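Local coordinates for protein pseudouridine synthase (Pyrococcus abyssi, PDB 2AUS) that probably isomerises uridine to pseudouridine in RNA as a TruB/Cbf5-family synthase, probably within an archaeal H/ACA guide RNA-protein particle, at residues A[99-102]-A[103-106]; A[172-175]-A[176-180]. All blocks are in the same frame, centred on the assembly; numbering follows the deposited sequence.

Interaction 1 of 2, residues A[99-102]-A[103-106]; sequences VVQA and LLPA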
loop_
_atom_site.group_PDB
_atom_site.type_symbol
_atom_site.label_atom_id
_atom_site.label_comp_id
_atom_site.label_asym_id
_atom_site.label_seq_id
_atom_site.Cartn_x
_atom_site.Cartn_y
_atom_site.Cartn_z
ATOM N N VAL A 99 -18.362 -11.341 -20.435
ATOM C CA VAL A 99 -19.062 -10.274 -21.158
ATOM C C VAL A 99 -18.153 -9.054 -21.416
ATOM O O VAL A 99 -18.474 -8.187 -22.240
ATOM C CB VAL A 99 -20.349 -9.816 -20.404
ATOM C CG1 VAL A 99 -19.997 -8.865 -19.262
ATOM C CG2 VAL A 99 -21.309 -9.168 -21.382
ATOM N N VAL A 100 -17.016 -8.988 -20.728
ATOM C CA VAL A 100 -16.093 -7.872 -20.943
ATOM C C VAL A 100 -15.526 -7.914 -22.361
ATOM O O VAL A 100 -14.912 -6.955 -22.818
ATOM C CB VAL A 100 -14.917 -7.872 -19.928
ATOM C CG1 VAL A 100 -15.431 -7.552 -18.549
ATOM C CG2 VAL A 100 -14.210 -9.212 -19.939
ATOM N N GLN A 101 -15.732 -9.031 -23.050
ATOM C CA GLN A 101 -15.267 -9.175 -24.425
ATOM C C GLN A 101 -15.996 -8.138 -25.289
ATOM O O GLN A 101 -15.486 -7.681 -26.309
ATOM C CB GLN A 101 -15.583 -10.584 -24.955
ATOM C CG GLN A 101 -15.096 -10.843 -26.386
ATOM C CD GLN A 101 -15.823 -12.002 -27.065
ATOM O OE1 GLN A 101 -16.084 -13.037 -26.448
ATOM N NE2 GLN A 101 -16.136 -11.838 -28.350
ATOM N N ALA A 102 -17.203 -7.772 -24.874
ATOM C CA ALA A 102 -17.989 -6.798 -25.622
ATOM C C ALA A 102 -17.378 -5.408 -25.517
ATOM O O ALA A 102 -17.769 -4.495 -26.243
ATOM C CB ALA A 102 -19.428 -6.775 -25.106
ATOM N N LEU A 103 -16.410 -5.257 -24.621
ATOM C CA LEU A 103 -15.752 -3.974 -24.403
ATOM C C LEU A 103 -14.437 -3.795 -25.141
ATOM O O LEU A 103 -13.884 -2.700 -25.152
ATOM C CB LEU A 103 -15.512 -3.765 -22.905
ATOM C CG LEU A 103 -16.560 -3.023 -22.072
ATOM C CD1 LEU A 103 -17.943 -3.170 -22.657
ATOM C CD2 LEU A 103 -16.502 -3.555 -20.656
ATOM N N LEU A 104 -13.929 -4.863 -25.747
ATOM C CA LEU A 104 -12.664 -4.785 -26.473
ATOM C C LEU A 104 -12.635 -3.694 -27.537
ATOM O O LEU A 104 -11.634 -3.004 -27.691
ATOM C CB LEU A 104 -12.329 -6.137 -27.113
ATOM C CG LEU A 104 -11.765 -7.182 -26.151
ATOM C CD1 LEU A 104 -11.512 -8.495 -26.884
ATOM C CD2 LEU A 104 -10.472 -6.656 -25.547
ATOM N N PRO A 105 -13.730 -3.528 -28.290
ATOM C CA PRO A 105 -13.774 -2.497 -29.328
ATOM C C PRO A 105 -14.352 -1.172 -28.834
ATOM O O PRO A 105 -14.451 -0.212 -29.597
ATOM C CB PRO A 105 -14.665 -3.129 -30.380
ATOM C CG PRO A 105 -15.705 -3.784 -29.517
ATOM C CD PRO A 105 -14.868 -4.455 -28.435
ATOM N N ALA A 106 -14.744 -1.122 -27.566
ATOM C CA ALA A 106 -15.328 0.092 -27.006
ATOM C C ALA A 106 -14.334 1.249 -26.982
ATOM O O ALA A 106 -13.132 1.050 -26.786
ATOM C CB ALA A 106 -15.845 -0.180 -25.599
#

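Interaction 2 of 2, residues A[172-175]-A[176-180]; sequences VGVE and AGTYI. With PO4 (phosphate ion), chain E.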
loop_
_atom_site.group_PDB
_atom_site.type_symbol
_atom_site.label_atom_id
_atom_site.label_comp_id
_atom_site.label_asym_id
_atom_site.label_seq_id
_atom_site.Cartn_x
_atom_site.Cartn_y
_atom_site.Cartn_z
ATOM N N VAL A 172 -9.233 13.350 -23.153
ATOM C CA VAL A 172 -9.096 12.803 -24.490
ATOM C C VAL A 172 -9.975 11.586 -24.724
ATOM O O VAL A 172 -10.042 10.684 -23.887
ATOM C CB VAL A 172 -7.615 12.419 -24.769
ATOM C CG1 VAL A 172 -7.122 11.443 -23.715
ATOM C CG2 VAL A 172 -7.483 11.812 -26.148
ATOM N N GLY A 173 -10.659 11.583 -25.864
ATOM C CA GLY A 173 -11.506 10.466 -26.238
ATOM C C GLY A 173 -10.697 9.722 -27.281
ATOM O O GLY A 173 -10.131 10.351 -28.179
ATOM N N VAL A 174 -10.628 8.398 -27.172
ATOM C CA VAL A 174 -9.843 7.610 -28.107
ATOM C C VAL A 174 -10.477 6.280 -28.496
ATOM O O VAL A 174 -11.345 5.752 -27.800
ATOM C CB VAL A 174 -8.453 7.294 -27.524
ATOM C CG1 VAL A 174 -7.722 8.580 -27.175
ATOM C CG2 VAL A 174 -8.601 6.402 -26.280
ATOM N N GLU A 175 -10.013 5.740 -29.616
ATOM C CA GLU A 175 -10.487 4.459 -30.111
ATOM C C GLU A 175 -9.877 3.394 -29.195
ATOM O O GLU A 175 -8.850 3.633 -28.562
ATOM C CB GLU A 175 -10.007 4.256 -31.555
ATOM C CG GLU A 175 -10.549 3.010 -32.231
ATOM C CD GLU A 175 -10.079 2.859 -33.672
ATOM O OE1 GLU A 175 -10.614 1.977 -34.383
ATOM O OE2 GLU A 175 -9.176 3.617 -34.091
ATOM N N ALA A 176 -10.502 2.225 -29.116
ATOM C CA ALA A 176 -9.976 1.156 -28.276
ATOM C C ALA A 176 -8.539 0.822 -28.672
ATOM O O ALA A 176 -8.198 0.831 -29.850
ATOM C CB ALA A 176 -10.848 -0.079 -28.403
ATOM N N GLY A 177 -7.696 0.543 -27.683
ATOM C CA GLY A 177 -6.312 0.201 -27.969
ATOM C C GLY A 177 -5.356 1.370 -28.135
ATOM O O GLY A 177 -4.186 1.174 -28.473
ATOM N N THR A 178 -5.831 2.589 -27.912
ATOM C CA THR A 178 -4.955 3.744 -28.045
ATOM C C THR A 178 -4.168 3.918 -26.748
ATOM O O THR A 178 -4.744 3.923 -25.657
ATOM C CB THR A 178 -5.758 5.031 -28.323
ATOM O OG1 THR A 178 -6.600 4.832 -29.465
ATOM C CG2 THR A 178 -4.814 6.198 -28.599
ATOM N N TYR A 179 -2.852 4.037 -26.871
ATOM C CA TYR A 179 -1.975 4.216 -25.718
ATOM C C TYR A 179 -1.795 5.704 -25.443
ATOM O O TYR A 179 -1.214 6.428 -26.257
ATOM C CB TYR A 179 -0.611 3.580 -25.994
ATOM C CG TYR A 179 -0.649 2.075 -26.139
ATOM C CD1 TYR A 179 0.439 1.379 -26.672
ATOM C CD2 TYR A 179 -1.752 1.337 -25.703
ATOM C CE1 TYR A 179 0.432 -0.017 -26.764
ATOM C CE2 TYR A 179 -1.769 -0.055 -25.789
ATOM C CZ TYR A 179 -0.674 -0.722 -26.319
ATOM O OH TYR A 179 -0.686 -2.097 -26.400
ATOM N N ILE A 180 -2.283 6.159 -24.294
ATOM C CA ILE A 180 -2.173 7.568 -23.948
ATOM C C ILE A 180 -0.739 8.002 -23.693
ATOM O O ILE A 180 -0.349 9.110 -24.061
ATOM C CB ILE A 180 -3.017 7.910 -22.713
ATOM C CG1 ILE A 180 -4.441 7.376 -22.899
ATOM C CG2 ILE A 180 -3.034 9.424 -22.498
ATOM C CD1 ILE A 180 -5.111 7.829 -24.187
HETATM P P PO4 E . -7.561 0.174 -24.364
HETATM O O1 PO4 E . -7.802 1.623 -24.793
HETATM O O2 PO4 E . -8.273 -1.019 -25.046
HETATM O O3 PO4 E . -7.678 0.031 -22.806
HETATM O O4 PO4 E . -6.105 0.079 -24.781
#

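Interaction 1 of 2, residues A[99-102]-A[103-106]
Leu103 sets its CB 3.2 Å from Val100 O as the chain leaves a 3-10 turn. Its first torsion is unusual, chi1 -92°, and it turns the branched end toward the backbone of Ala102 and the side chain of Val100. Leu103 CD1 rests 3.8 Å from Ala102 O. Leu103 CD2 reaches toward Val100 CG1, at 4.6 Å, a loose approach of two methyls. On a different side of the turn Leu104 and Gln101 run near each other. Leu104 CG sits beside its backbone N and anti to its carbonyl carbon (chi1 -78°), which brings Leu104 CG 3.8 Å from Gln101 O. The Gln101 stem touches the leucine lightly, Gln101 CG to Leu104 CD1 at 4.3 Å, while Gln101 NE2 makes a weak hydrogen bond to Glu321. Pro105 comes to the same carbonyls, with Pro105 CD 3.6 Å from Ala102 O. Ala102 turns its methyl outward, against Leu299, Val247 and Leu250.

Two backbone hydrogen bonds join the segments. Leu103 N binds Val100 O at 2.9 Å, and Leu104 N binds Gln101 O at 3.3 Å. A type I turn from Leu103 to Ala106 then leads toward strand 108-116.

The chemistry is thus split. Successive i to i+3 backbone bonds set the turn, and side-chain contacts within it are light. The buried Val99, Ala102 and Leu103 instead give apolar surface to strands 88-93 and 296-302 and nearby loops, while Leu104 and Pro105 remain exposed.

Interaction 2 of 2, residues A[172-175]-A[176-180]
Thr178 grips Glu175 O with two donors. Its OG1 lies 2.7 Å from that oxygen and its backbone N 3.3 Å, both reaching it from one face of the carbonyl plane. OG1 stands beside its own backbone N (chi1 -54°), and this brings the hydroxyl to the carbonyl that the amide already holds. The bonds close a type II turn from Glu175 to Thr178. Gly177 takes the third place with positive phi, where a CB would strike the preceding carbonyl.

The carbon side of Thr178 packs on Val174, CB to CB at 3.6 Å. Thr178 CG2 meets Val174 CG1 at 4.0 Å. Ile180 is bent at chi1 and chi2 (-50° and -54°) and brings CD1 to Val174 CG1, also at 4.0 Å. Ile180 CD1 also meets Val172 CG1 tip to tip, at 4.2 Å. An alanine in place of Thr178 is likely to leave Glu175 O with one long amide bond and to uncover part of Val174. The Glu175 side chain extends away, and its OE2 accepts from Lys154 N.

Gly177 N makes a weak hydrogen bond, 3.1 Å, to O1 of a phosphate ion, probably from the crystallisation liquor. Tyr179 holds the N-cap position of helix 180-191. The contact is a strand-turn-helix connection of the TruB family region: a type II turn joins strand 167-174 to helix 180-191, and a threonine hydroxyl reinforces its closing carbonyl.

In the fold
Interactions 1 and 2 follow in series along the chain, and their centres are 14 Å apart. They still touch, through Ala176. Ala176 CB lies 3.0 Å from Ala106 O and 3.1 Å from Leu104 O, both short for carbon to oxygen. Here one turn packs on the other. Strand 108-116, which starts just after interaction 1, pairs with strand 167-174 and supplies Tyr110, against which Val172, Val174 and Ile180 pack. A phosphate ion lies beside interaction 2, weakly bonded to Gly177 N, with Tyr179 presenting its ring edge to O4. Interaction 1 instead faces strand 296-302, in the PUA domain. Together they run from the six-stranded sheet that includes strands 108-116 and 167-174 toward the PUA part.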